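Local coordinates for putative 6-phosphogluconolactonase (Neisseria gonorrhoeae, PDB 3LHI), which probably hydrolyses 6-phosphogluconolactone to 6-phosphogluconate, the second step of the oxidative pentose phosphate pathway, at residues K123-P128 / V161-T166; M178-I183 / I215-N220; L67-I72 / H140-F145. All coordinates share one frame; numbering follows the deposited sequence.

How the contacts relate
The three contacts gather near strand 175-178; contact 2 contains the turn from it into helix 180-184. Contact centres lie about 11 Å (1 and 3), 12 Å (2 and 3) and 14 Å (1 and 2) apart. Along the chain the segments of contacts 3 and 1 alternate, and both contacts close before contact 2 opens. Contacts 1 and 3 reach the same mixed sheet and are joined by a hydrogen bond between Thr166 OG1 and Ser143 O. A probable hydrogen bond from Met178 N to Ala68 O ties contact 2 to contact 3. Hydrogen bonds of Thr179 OG1 with Val161 O and Thr179 N with Ala162 O tie it to contact 1. Parts far apart in sequence thus meet in one Rossmann-like domain.

Contact 1: K123-P128 / V161-T166; sequences KHYKQP and VALVHT
Tyr125 presents the face of its ring to the methyl group of Ala162, while Leu163 reaches the same ring obliquely. The first meeting is a CH-pi contact. Ala162 CB sits 3.5 Å from the centroid of the Tyr125 ring, and the line to it is 21° off the ring normal. The methyl is therefore over the face, but displaced toward the rim. Its closest ring atoms are on the CE2 side: Ala162 CB is 3.3 Å from Tyr125 CE2 and 3.4 Å from Tyr125 CZ. These are close distances for carbon atoms, so the methyl is pressed firmly against the ring.

Leu163 approaches a different part of the ring. Its CD2 lies 4.0 Å from Tyr125 CD1, and its CD1 methyl is 4.1 Å from the same Tyr125 CD1. The branched end of the leucine thus touches the ring carbon nearer the backbone, whereas Ala162 lies toward the hydroxyl end. The two side chains run at a slant to each other, and this meeting is looser than that of Ala162. The CB of Tyr125 already points toward 161-166. From there a chi1 of 177°, with CG opposite the amide nitrogen, carries the ring on until one face meets Ala162 CB. The contact is apolar throughout and largely buried.

The tyrosine follows directly after helix 114-124, in the loop that leads to strand 130-133. Leu163, at the start of strand 163-166, also packs on Ala121 and Leu122 of that helix and on Ile176 of the antiparallel strand 175-178. Tyr125 touches Met178 at the end of the same strand, and Ala162 is bonded through its backbone to Thr179. The contact therefore fastens the C-terminal end of helix 114-124 to the start of edge strand 163-166 and its partner 175-178.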
ATOM      1  N   LYS A 123       5.431  14.540   8.212  1.00 16.99           N
ATOM      2  CA  LYS A 123       6.108  14.612   9.497  1.00 20.70           C
ATOM      3  C   LYS A 123       6.234  13.263  10.209  1.00 19.23           C
ATOM      4  O   LYS A 123       7.129  13.108  11.033  1.00 24.05           O
ATOM      5  CB  LYS A 123       5.470  15.634  10.428  1.00 23.35           C
ATOM      6  CG  LYS A 123       5.746  17.060   9.990  1.00 25.42           C
ATOM      7  CD  LYS A 123       4.971  18.026  10.909  1.00 32.85           C
ATOM      8  CE  LYS A 123       5.247  19.508  10.571  1.00 39.78           C
ATOM      9  NZ  LYS A 123       5.353  19.887   9.111  1.00 43.80           N
ATOM     10  N   HIS A 124       5.314  12.310   9.931  1.00 18.37           N
ATOM     11  CA  HIS A 124       5.341  11.009  10.578  1.00 17.35           C
ATOM     12  C   HIS A 124       5.958   9.910   9.702  1.00 15.88           C
ATOM     13  O   HIS A 124       6.317   8.832  10.175  1.00 16.55           O
ATOM     14  CB  HIS A 124       3.910  10.624  10.936  1.00 18.07           C
ATOM     15  CG  HIS A 124       3.299  11.494  11.975  1.00 18.29           C
ATOM     16  ND1 HIS A 124       3.285  11.151  13.307  1.00 26.29           N
ATOM     17  CD2 HIS A 124       2.727  12.716  11.890  1.00 20.87           C
ATOM     18  CE1 HIS A 124       2.719  12.126  14.005  1.00 26.43           C
ATOM     19  NE2 HIS A 124       2.344  13.072  13.163  1.00 27.85           N
ATOM     20  N   TYR A 125       6.043  10.161   8.407  1.00 15.04           N
ATOM     21  CA  TYR A 125       6.462   9.157   7.447  1.00 13.47           C
ATOM     22  C   TYR A 125       7.860   8.599   7.688  1.00 13.83           C
ATOM     23  O   TYR A 125       8.824   9.345   7.936  1.00 14.88           O
ATOM     24  CB  TYR A 125       6.447   9.740   6.032  1.00 12.61           C
ATOM     25  CG  TYR A 125       6.926   8.814   4.957  1.00 12.57           C
ATOM     26  CD1 TYR A 125       6.047   7.971   4.317  1.00 11.93           C
ATOM     27  CD2 TYR A 125       8.253   8.780   4.555  1.00 12.05           C
ATOM     28  CE1 TYR A 125       6.439   7.125   3.352  1.00 12.10           C
ATOM     29  CE2 TYR A 125       8.676   7.947   3.561  1.00 11.43           C
ATOM     30  CZ  TYR A 125       7.778   7.121   2.923  1.00 10.81           C
ATOM     31  OH  TYR A 125       8.183   6.298   1.898  1.00 12.35           O
ATOM     32  N   LYS A 126       7.946   7.276   7.570  0.50 12.93           N
ATOM     33  CA  LYS A 126       9.184   6.529   7.536  0.50 13.53           C
ATOM     34  C   LYS A 126       9.198   5.674   6.263  0.50 12.24           C
ATOM     35  O   LYS A 126       8.186   5.059   5.915  0.50 13.17           O
ATOM     36  CB  LYS A 126       9.280   5.610   8.765  0.50 15.35           C
ATOM     37  CG  LYS A 126       9.170   6.380  10.077  0.50 18.12           C
ATOM     38  CD  LYS A 126       9.297   5.470  11.278  0.50 21.24           C
ATOM     39  CE  LYS A 126      10.698   4.900  11.461  0.50 23.98           C
ATOM     40  NZ  LYS A 126      10.780   4.420  12.870  0.50 24.25           N
ATOM     41  N   GLN A 127      10.332   5.590   5.581  1.00 12.85           N
ATOM     42  CA  GLN A 127      10.459   4.751   4.420  1.00 11.82           C
ATOM     43  C   GLN A 127      10.109   3.292   4.762  1.00 12.57           C
ATOM     44  O   GLN A 127      10.764   2.695   5.629  1.00 13.39           O
ATOM     45  CB  GLN A 127      11.889   4.784   3.863  1.00 14.00           C
ATOM     46  CG  GLN A 127      12.167   3.873   2.673  1.00 13.97           C
ATOM     47  CD  GLN A 127      11.526   4.352   1.398  1.00 16.26           C
ATOM     48  OE1 GLN A 127      11.924   5.428   0.894  1.00 19.42           O
ATOM     49  NE2 GLN A 127      10.580   3.537   0.807  1.00 15.72           N
ATOM     50  N   PRO A 128       9.119   2.707   4.091  1.00 11.15           N
ATOM     51  CA  PRO A 128       8.845   1.321   4.376  1.00 10.54           C
ATOM     52  C   PRO A 128       9.930   0.361   3.982  1.00 11.72           C
ATOM     53  O   PRO A 128      10.618   0.612   2.986  1.00 12.85           O
ATOM     54  CB  PRO A 128       7.535   1.027   3.641  1.00 12.84           C
ATOM     55  CG  PRO A 128       6.940   2.381   3.457  1.00 15.68           C
ATOM     56  CD  PRO A 128       8.082   3.326   3.287  1.00 12.96           C
ATOM     57  N   VAL A 161      10.449  13.194  -2.517  1.00 12.99           N
ATOM     58  CA  VAL A 161       9.283  13.462  -1.685  1.00 13.93           C
ATOM     59  C   VAL A 161       8.398  12.205  -1.640  1.00 13.87           C
ATOM     60  O   VAL A 161       8.163  11.516  -2.655  1.00 13.01           O
ATOM     61  CB  VAL A 161       8.487  14.703  -2.157  1.00 14.96           C
ATOM     62  CG1 VAL A 161       7.114  14.816  -1.438  1.00 17.43           C
ATOM     63  CG2 VAL A 161       9.386  15.938  -2.004  1.00 15.75           C
ATOM     64  N   ALA A 162       8.009  11.806  -0.447  1.00 11.95           N
ATOM     65  CA  ALA A 162       7.438  10.484  -0.254  1.00 11.49           C
ATOM     66  C   ALA A 162       5.919  10.412  -0.458  1.00 11.17           C
ATOM     67  O   ALA A 162       5.420   9.320  -0.752  1.00 11.47           O
ATOM     68  CB  ALA A 162       7.769   9.977   1.138  1.00 14.19           C
ATOM     69  N   LEU A 163       5.213  11.506  -0.171  1.00 11.15           N
ATOM     70  CA  LEU A 163       3.751  11.480  -0.143  1.00 11.20           C
ATOM     71  C   LEU A 163       3.238  12.651  -0.964  1.00 11.60           C
ATOM     72  O   LEU A 163       3.870  13.732  -1.003  1.00 13.41           O
ATOM     73  CB  LEU A 163       3.198  11.592   1.286  1.00 11.09           C
ATOM     74  CG  LEU A 163       3.603  10.480   2.232  1.00 11.19           C
ATOM     75  CD1 LEU A 163       3.110  10.744   3.684  1.00 13.47           C
ATOM     76  CD2 LEU A 163       3.120   9.097   1.768  1.00 13.19           C
ATOM     77  N   VAL A 164       2.097  12.447  -1.597  0.50 10.48           N
ATOM     78  CA  VAL A 164       1.501  13.400  -2.547  0.50  9.56           C
ATOM     79  C   VAL A 164      -0.045  13.385  -2.373  0.50 10.28           C
ATOM     80  O   VAL A 164      -0.641  12.323  -2.215  0.50 11.15           O
ATOM     81  CB  VAL A 164       1.875  13.033  -4.017  0.50  8.88           C
ATOM     82  CG1 VAL A 164       1.436  11.598  -4.343  0.50 10.75           C
ATOM     83  CG2 VAL A 164       1.287  14.054  -5.018  0.50  8.58           C
ATOM     84  N   HIS A 165      -0.663  14.565  -2.425  1.00 11.78           N
ATOM     85  CA  HIS A 165      -2.126  14.691  -2.524  1.00 11.99           C
ATOM     86  C   HIS A 165      -2.547  14.405  -3.943  1.00 12.04           C
ATOM     87  O   HIS A 165      -2.066  15.032  -4.879  1.00 12.71           O
ATOM     88  CB  HIS A 165      -2.520  16.108  -2.123  1.00 13.46           C
ATOM     89  CG  HIS A 165      -3.924  16.484  -2.465  1.00 13.11           C
ATOM     90  ND1 HIS A 165      -4.254  17.768  -2.877  1.00 15.80           N
ATOM     91  CD2 HIS A 165      -5.055  15.744  -2.553  1.00 14.82           C
ATOM     92  CE1 HIS A 165      -5.562  17.788  -3.112  1.00 15.74           C
ATOM     93  NE2 HIS A 165      -6.055  16.572  -2.959  1.00 15.34           N
ATOM     94  N   THR A 166      -3.481  13.491  -4.125  1.00 11.96           N
ATOM     95  CA  THR A 166      -4.035  13.200  -5.430  1.00 11.45           C
ATOM     96  C   THR A 166      -5.572  13.289  -5.390  1.00 12.41           C
ATOM     97  O   THR A 166      -6.220  13.093  -4.357  1.00 12.46           O
ATOM     98  CB  THR A 166      -3.626  11.868  -6.022  1.00 12.28           C
ATOM     99  OG1 THR A 166      -4.203  10.836  -5.217  1.00 11.65           O
ATOM    100  CG2 THR A 166      -2.106  11.688  -6.062  1.00 12.91           C
TER

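Contact 2: M178-I183 / I215-N220; sequences MTLDAI and ISLVLN
Leu180 and Val218 mark the closest backbone approach, with CA atoms 7.1 Å apart between two short helices. A chi1 of -178° stretches the Leu180 side chain away from its amide, and its fork reaches the other helix. Its two methyls then divide the work. CD1 of Leu180 meets Val218 CG2 at 3.8 Å and also lies 3.7 Å from the carbonyl oxygen O of Leu217. CD2 of Leu180 touches Leu217 CB at 4.1 Å. Leu180 and Val218 run past one another in opposite senses, while Leu217 lies roughly perpendicular to Leu180.

Ile183, one turn further on, stands roughly perpendicular to Val218. Its CG2 branch is 3.9 Å from Val218 CG1. Val218 CG2 lies between Leu180 CD1 and Ile183 CG2. The contact is made of branched aliphatic groups.

Each helix also has its own polar fastening. Thr179 is the N-cap of helix 180-184, and its OG1 accepts from Ala182 N at 3.1 Å. Beyond the other helix, Asn220 ND2 donates to Ser216 O.

Ile183 also packs on Leu131 and Leu133, and Val218 on Cys226. Helices 180-184 and 215-219 precede the parallel strands 188-194 and 226-231. Short helices lying on the parallel part of the mixed sheet fit the Rossmann-like alpha/beta fold of this family.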
HETATM    1  N   MSE A 178       1.600   7.398  -1.286  1.00 10.03           N
HETATM    2  CA  MSE A 178       3.018   7.244  -1.589  1.00 10.03           C
HETATM    3  C   MSE A 178       3.248   7.614  -3.064  1.00 10.84           C
HETATM    4  O   MSE A 178       2.446   7.336  -3.971  1.00 10.94           O
HETATM    5  CB  MSE A 178       3.436   5.805  -1.350  1.00 10.30           C
HETATM    6  CG  MSE A 178       3.631   5.433   0.113  1.00 11.26           C
HETATM    7 SE   MSE A 178       4.135   3.617   0.444  0.75 11.58          SE
HETATM    8  CE  MSE A 178       5.952   3.704  -0.115  1.00 10.92           C
ATOM      9  N   THR A 179       4.399   8.182  -3.307  1.00 10.49           N
ATOM     10  CA  THR A 179       4.853   8.518  -4.631  1.00  9.93           C
ATOM     11  C   THR A 179       5.507   7.352  -5.335  1.00  9.35           C
ATOM     12  O   THR A 179       5.866   6.325  -4.684  1.00 10.78           O
ATOM     13  CB  THR A 179       5.828   9.693  -4.575  1.00 10.59           C
ATOM     14  OG1 THR A 179       6.957   9.238  -3.796  1.00 11.42           O
ATOM     15  CG2 THR A 179       5.216  10.963  -4.013  1.00 12.54           C
ATOM     16  N   LEU A 180       5.703   7.427  -6.636  1.00 10.80           N
ATOM     17  CA  LEU A 180       6.454   6.418  -7.347  1.00 10.65           C
ATOM     18  C   LEU A 180       7.853   6.208  -6.748  1.00 10.79           C
ATOM     19  O   LEU A 180       8.301   5.065  -6.587  1.00 11.50           O
ATOM     20  CB  LEU A 180       6.523   6.755  -8.828  1.00 11.96           C
ATOM     21  CG  LEU A 180       7.236   5.752  -9.701  1.00 13.25           C
ATOM     22  CD1 LEU A 180       6.672   4.342  -9.647  1.00 15.11           C
ATOM     23  CD2 LEU A 180       7.268   6.293 -11.137  1.00 16.47           C
ATOM     24  N   ASP A 181       8.511   7.318  -6.410  1.00 10.88           N
ATOM     25  CA  ASP A 181       9.860   7.235  -5.798  1.00 11.86           C
ATOM     26  C   ASP A 181       9.824   6.457  -4.512  1.00 11.75           C
ATOM     27  O   ASP A 181      10.717   5.631  -4.250  1.00 11.85           O
ATOM     28  CB  ASP A 181      10.410   8.652  -5.581  1.00 12.48           C
ATOM     29  CG  ASP A 181      11.761   8.664  -4.926  1.00 13.70           C
ATOM     30  OD1 ASP A 181      11.814   8.720  -3.683  1.00 14.69           O
ATOM     31  OD2 ASP A 181      12.732   8.662  -5.679  1.00 14.54           O
ATOM     32  N   ALA A 182       8.866   6.737  -3.662  1.00 10.90           N
ATOM     33  CA  ALA A 182       8.754   6.068  -2.377  1.00 11.22           C
ATOM     34  C   ALA A 182       8.538   4.568  -2.574  1.00 10.84           C
ATOM     35  O   ALA A 182       9.148   3.758  -1.857  1.00 11.97           O
ATOM     36  CB  ALA A 182       7.610   6.680  -1.506  1.00 12.22           C
ATOM     37  N   ILE A 183       7.680   4.201  -3.512  1.00  9.60           N
ATOM     38  CA  ILE A 183       7.436   2.794  -3.804  1.00 10.36           C
ATOM     39  C   ILE A 183       8.667   2.119  -4.302  1.00 11.90           C
ATOM     40  O   ILE A 183       9.050   1.040  -3.817  1.00 12.41           O
ATOM     41  CB  ILE A 183       6.261   2.650  -4.843  1.00 11.00           C
ATOM     42  CG1 ILE A 183       4.979   3.167  -4.224  1.00 10.47           C
ATOM     43  CG2 ILE A 183       6.157   1.226  -5.394  1.00 11.97           C
ATOM     44  CD1 ILE A 183       3.783   3.309  -5.251  1.00 12.84           C
ATOM     45  N   ILE A 215       0.262   1.213 -12.435  1.00 12.97           N
ATOM     46  CA  ILE A 215       1.071   0.117 -11.909  1.00 13.15           C
ATOM     47  C   ILE A 215       2.215  -0.285 -12.837  1.00 13.05           C
ATOM     48  O   ILE A 215       3.234  -0.780 -12.392  1.00 13.20           O
ATOM     49  CB  ILE A 215       0.196  -1.076 -11.545  1.00 14.65           C
ATOM     50  CG1 ILE A 215       0.964  -2.153 -10.776  1.00 20.11           C
ATOM     51  CG2 ILE A 215      -0.376  -1.766 -12.818  1.00 15.80           C
ATOM     52  CD1 ILE A 215       1.378  -1.870  -9.397  1.00 22.06           C
ATOM     53  N   SER A 216       2.033  -0.022 -14.138  1.00 14.15           N
ATOM     54  CA  SER A 216       3.079  -0.294 -15.115  1.00 14.59           C
ATOM     55  C   SER A 216       4.357   0.452 -14.805  1.00 14.37           C
ATOM     56  O   SER A 216       5.428   0.007 -15.196  1.00 16.00           O
ATOM     57  CB  SER A 216       2.677   0.066 -16.558  1.00 15.14           C
ATOM     58  OG  SER A 216       2.579   1.443 -16.775  1.00 16.14           O
ATOM     59  N   LEU A 217       4.254   1.615 -14.172  1.00 13.56           N
ATOM     60  CA  LEU A 217       5.439   2.398 -13.847  1.00 14.23           C
ATOM     61  C   LEU A 217       6.238   1.806 -12.692  1.00 14.57           C
ATOM     62  O   LEU A 217       7.426   2.123 -12.511  1.00 15.31           O
ATOM     63  CB  LEU A 217       5.086   3.851 -13.559  1.00 14.81           C
ATOM     64  CG  LEU A 217       4.289   4.575 -14.662  1.00 17.04           C
ATOM     65  CD1 LEU A 217       4.058   6.020 -14.212  1.00 20.27           C
ATOM     66  CD2 LEU A 217       4.942   4.416 -16.041  1.00 21.29           C
ATOM     67  N   VAL A 218       5.565   1.000 -11.858  1.00 14.60           N
ATOM     68  CA  VAL A 218       6.209   0.253 -10.800  1.00 15.31           C
ATOM     69  C   VAL A 218       6.802  -1.022 -11.359  1.00 16.39           C
ATOM     70  O   VAL A 218       7.958  -1.311 -11.092  1.00 18.99           O
ATOM     71  CB  VAL A 218       5.201  -0.051  -9.677  1.00 13.11           C
ATOM     72  CG1 VAL A 218       5.863  -0.962  -8.584  1.00 16.63           C
ATOM     73  CG2 VAL A 218       4.564   1.238  -9.071  1.00 14.54           C
ATOM     74  N   LEU A 219       6.043  -1.780 -12.135  1.00 16.17           N
ATOM     75  CA  LEU A 219       6.470  -3.075 -12.685  1.00 18.83           C
ATOM     76  C   LEU A 219       7.725  -2.928 -13.541  1.00 21.69           C
ATOM     77  O   LEU A 219       8.602  -3.804 -13.536  1.00 28.08           O
ATOM     78  CB  LEU A 219       5.339  -3.718 -13.513  1.00 20.20           C
ATOM     79  CG  LEU A 219       4.082  -4.113 -12.748  1.00 19.99           C
ATOM     80  CD1 LEU A 219       3.007  -4.609 -13.740  1.00 25.42           C
ATOM     81  CD2 LEU A 219       4.382  -5.184 -11.698  1.00 25.48           C
ATOM     82  N   ASN A 220       7.828  -1.799 -14.225  1.00 20.05           N
ATOM     83  CA  ASN A 220       8.905  -1.521 -15.182  1.00 22.87           C
ATOM     84  C   ASN A 220      10.027  -0.613 -14.642  1.00 23.03           C
ATOM     85  O   ASN A 220      10.971  -0.257 -15.367  1.00 28.55           O
ATOM     86  CB  ASN A 220       8.273  -0.964 -16.492  1.00 25.31           C
ATOM     87  CG  ASN A 220       7.447  -2.031 -17.246  1.00 27.78           C
ATOM     88  OD1 ASN A 220       8.053  -2.885 -17.879  1.00 35.87           O
ATOM     89  ND2 ASN A 220       6.065  -2.011 -17.145  1.00 25.28           N
TER

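Contact 3: L67-I72 / H140-F145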
ATOM      1  N   LEU A  67       0.103   3.047   5.876  1.00 11.31           N
ATOM      2  CA  LEU A  67      -0.615   2.879   4.628  1.00 11.00           C
ATOM      3  C   LEU A  67       0.136   3.311   3.402  1.00 10.24           C
ATOM      4  O   LEU A  67       0.875   4.299   3.461  1.00 13.03           O
ATOM      5  CB  LEU A  67      -1.898   3.722   4.688  1.00 11.36           C
ATOM      6  CG  LEU A  67      -2.869   3.398   5.781  1.00 13.99           C
ATOM      7  CD1 LEU A  67      -3.972   4.454   5.928  1.00 15.75           C
ATOM      8  CD2 LEU A  67      -3.458   2.046   5.524  1.00 15.69           C
ATOM      9  N   ALA A  68      -0.112   2.641   2.298  1.00 10.28           N
ATOM     10  CA  ALA A  68       0.417   3.071   0.991  1.00 10.39           C
ATOM     11  C   ALA A  68      -0.344   4.305   0.496  1.00 11.04           C
ATOM     12  O   ALA A  68       0.202   5.084  -0.302  1.00 11.45           O
ATOM     13  CB  ALA A  68       0.256   1.950  -0.027  1.00 13.03           C
ATOM     14  N   ASP A  69      -1.594   4.466   0.941  1.00  9.77           N
ATOM     15  CA  ASP A  69      -2.452   5.538   0.508  1.00 10.16           C
ATOM     16  C   ASP A  69      -3.633   5.614   1.455  1.00 10.48           C
ATOM     17  O   ASP A  69      -3.974   4.621   2.107  1.00 11.20           O
ATOM     18  CB  ASP A  69      -2.910   5.431  -0.961  1.00 10.80           C
ATOM     19  CG  ASP A  69      -3.834   4.286  -1.216  1.00 12.49           C
ATOM     20  OD1 ASP A  69      -3.474   3.150  -0.902  1.00 17.17           O
ATOM     21  OD2 ASP A  69      -4.922   4.509  -1.791  1.00 13.56           O
ATOM     22  N   GLU A  70      -4.246   6.797   1.529  1.00 10.15           N
ATOM     23  CA  GLU A  70      -5.382   7.006   2.421  1.00 10.11           C
ATOM     24  C   GLU A  70      -6.347   7.964   1.792  1.00 10.43           C
ATOM     25  O   GLU A  70      -5.982   8.875   1.043  1.00 11.77           O
ATOM     26  CB  GLU A  70      -4.906   7.470   3.789  1.00 11.68           C
ATOM     27  CG  GLU A  70      -5.962   7.793   4.839  1.00 11.52           C
ATOM     28  CD  GLU A  70      -6.915   6.661   5.210  1.00 11.87           C
ATOM     29  OE1 GLU A  70      -7.590   6.146   4.317  1.00 12.08           O
ATOM     30  OE2 GLU A  70      -6.979   6.321   6.389  1.00 14.15           O
ATOM     31  N   ARG A  71      -7.632   7.745   2.082  1.00 10.76           N
ATOM     32  CA  ARG A  71      -8.706   8.673   1.755  1.00 10.12           C
ATOM     33  C   ARG A  71      -8.719   9.751   2.788  1.00 10.78           C
ATOM     34  O   ARG A  71      -8.629   9.483   4.009  1.00 12.07           O
ATOM     35  CB  ARG A  71     -10.044   7.911   1.726  1.00 11.28           C
ATOM     36  CG  ARG A  71     -10.223   6.874   0.651  1.00 11.96           C
ATOM     37  CD  ARG A  71      -9.434   5.601   0.845  1.00 12.73           C
ATOM     38  NE  ARG A  71      -9.712   4.656  -0.210  1.00 12.55           N
ATOM     39  CZ  ARG A  71     -10.827   3.927  -0.294  1.00 14.11           C
ATOM     40  NH1 ARG A  71     -11.723   3.936   0.678  1.00 14.43           N
ATOM     41  NH2 ARG A  71     -10.956   3.119  -1.330  1.00 17.17           N
ATOM     42  N   ILE A  72      -8.821  11.006   2.334  1.00 11.53           N
ATOM     43  CA  ILE A  72      -8.809  12.148   3.252  1.00 12.11           C
ATOM     44  C   ILE A  72     -10.231  12.337   3.761  1.00 12.70           C
ATOM     45  O   ILE A  72     -11.013  13.126   3.233  1.00 14.34           O
ATOM     46  CB  ILE A  72      -8.208  13.412   2.622  1.00 12.80           C
ATOM     47  CG1 ILE A  72      -6.774  13.116   2.134  1.00 13.04           C
ATOM     48  CG2 ILE A  72      -8.237  14.518   3.637  1.00 14.04           C
ATOM     49  CD1 ILE A  72      -6.060  14.307   1.450  1.00 15.74           C
ATOM     50  N   HIS A 140      -4.558   1.492 -11.632  1.00 12.52           N
ATOM     51  CA  HIS A 140      -3.927   2.343 -10.639  1.00 13.01           C
ATOM     52  C   HIS A 140      -3.387   1.514  -9.493  1.00 13.07           C
ATOM     53  O   HIS A 140      -3.825   0.398  -9.266  1.00 14.32           O
ATOM     54  CB  HIS A 140      -4.861   3.442 -10.116  1.00 13.71           C
ATOM     55  CG  HIS A 140      -5.666   3.073  -8.920  1.00 14.18           C
ATOM     56  ND1 HIS A 140      -6.853   2.377  -8.988  1.00 15.77           N
ATOM     57  CD2 HIS A 140      -5.440   3.320  -7.604  1.00 15.37           C
ATOM     58  CE1 HIS A 140      -7.335   2.238  -7.761  1.00 16.21           C
ATOM     59  NE2 HIS A 140      -6.482   2.780  -6.901  1.00 16.70           N
ATOM     60  N   THR A 141      -2.436   2.095  -8.785  1.00 11.91           N
ATOM     61  CA  THR A 141      -1.910   1.511  -7.557  1.00 12.25           C
ATOM     62  C   THR A 141      -1.723   2.619  -6.538  1.00 12.11           C
ATOM     63  O   THR A 141      -1.690   3.784  -6.899  1.00 11.76           O
ATOM     64  CB  THR A 141      -0.632   0.726  -7.807  1.00 13.08           C
ATOM     65  OG1 THR A 141      -0.320  -0.110  -6.698  1.00 12.29           O
ATOM     66  CG2 THR A 141       0.578   1.598  -8.151  1.00 14.91           C
ATOM     67  N   ALA A 142      -1.593   2.260  -5.250  1.00 10.76           N
ATOM     68  CA  ALA A 142      -1.700   3.260  -4.195  1.00 10.61           C
ATOM     69  C   ALA A 142      -2.862   4.198  -4.533  1.00 10.67           C
ATOM     70  O   ALA A 142      -3.932   3.673  -4.842  1.00 11.64           O
ATOM     71  CB  ALA A 142      -0.333   3.924  -3.958  1.00 11.74           C
ATOM     72  N   SER A 143      -2.703   5.511  -4.415  1.00 10.87           N
ATOM     73  CA  SER A 143      -3.687   6.414  -4.968  1.00  9.64           C
ATOM     74  C   SER A 143      -3.018   7.213  -6.095  1.00 10.16           C
ATOM     75  O   SER A 143      -3.343   8.395  -6.305  1.00 11.26           O
ATOM     76  CB  SER A 143      -4.354   7.290  -3.911  1.00 10.58           C
ATOM     77  OG  SER A 143      -5.418   6.607  -3.235  1.00 11.39           O
ATOM     78  N   ILE A 144      -2.201   6.536  -6.901  1.00 11.46           N
ATOM     79  CA  ILE A 144      -1.656   7.123  -8.122  1.00 11.34           C
ATOM     80  C   ILE A 144      -2.622   6.764  -9.262  1.00 12.12           C
ATOM     81  O   ILE A 144      -2.533   5.725  -9.890  1.00 13.06           O
ATOM     82  CB  ILE A 144      -0.242   6.639  -8.406  1.00 11.26           C
ATOM     83  CG1 ILE A 144       0.644   6.895  -7.200  1.00 12.49           C
ATOM     84  CG2 ILE A 144       0.280   7.332  -9.673  1.00 12.83           C
ATOM     85  CD1 ILE A 144       2.078   6.260  -7.322  1.00 15.05           C
ATOM     86  N   PHE A 145      -3.613   7.617  -9.407  1.00 12.16           N
ATOM     87  CA  PHE A 145      -4.684   7.434 -10.363  1.00 12.66           C
ATOM     88  C   PHE A 145      -4.333   8.106 -11.718  1.00 12.23           C
ATOM     89  O   PHE A 145      -3.778   9.203 -11.724  1.00 13.35           O
ATOM     90  CB  PHE A 145      -5.967   8.069  -9.842  1.00 13.79           C
ATOM     91  CG  PHE A 145      -6.691   7.245  -8.796  1.00 12.21           C
ATOM     92  CD1 PHE A 145      -7.631   6.337  -9.186  1.00 13.69           C
ATOM     93  CD2 PHE A 145      -6.428   7.406  -7.430  1.00 12.62           C
ATOM     94  CE1 PHE A 145      -8.312   5.571  -8.216  1.00 13.83           C
ATOM     95  CE2 PHE A 145      -7.072   6.652  -6.481  1.00 12.82           C
ATOM     96  CZ  PHE A 145      -8.031   5.724  -6.876  1.00 13.25           C
TER
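Asp69 and Ser143 join strand 63-71 to the long loop after strand 130-133, in the Rossmann-like fold of the glucosamine-6-phosphate isomerase/6-phosphogluconolactonase family. The loop sequence around Asp138 and His140 matches the Asp-Gly-His signature of this family. In relatives this loop lines the active site, and a similar role is likely here.

The side chain of Asp69 can be followed outward. Its CB lies against the backbone of the loop, 3.5 Å from Ser143 N. Next, CG of Asp69 comes 3.5 Å from the carbonyl carbon C of Ala142. With chi1 at 68° the carboxylate is folded back between both backbone branches, which lays it across the Ala142-Ser143 peptide. At the end the two oxygens part. OD1 of Asp69 rests 3.7 Å from Ala142 CA. OD2 of Asp69 accepts a short hydrogen bond of 2.6 Å from Ser143 OG. The hydroxyl meets the anti side of OD2, 19° out of the carboxylate plane. OD2 also passes 3.3 Å from Ala142 O, but both are acceptors and do not bond.

Ser143 is itself positioned by strand 175-178. Its OG accepts from Arg175 NH1, and its backbone N donates to Ser177 OG. The serine thus links the aspartate to that strand.

At the break in strand 63-71, just before Asp69, Ala142 CB packs against Ala68 O and CB. Within the loop, the ring of Phe145 meets that of His140: Phe145 CE1 stands 3.4 Å above the histidine plane, over its centre, while Ala142 O lies in that plane at the ring edge.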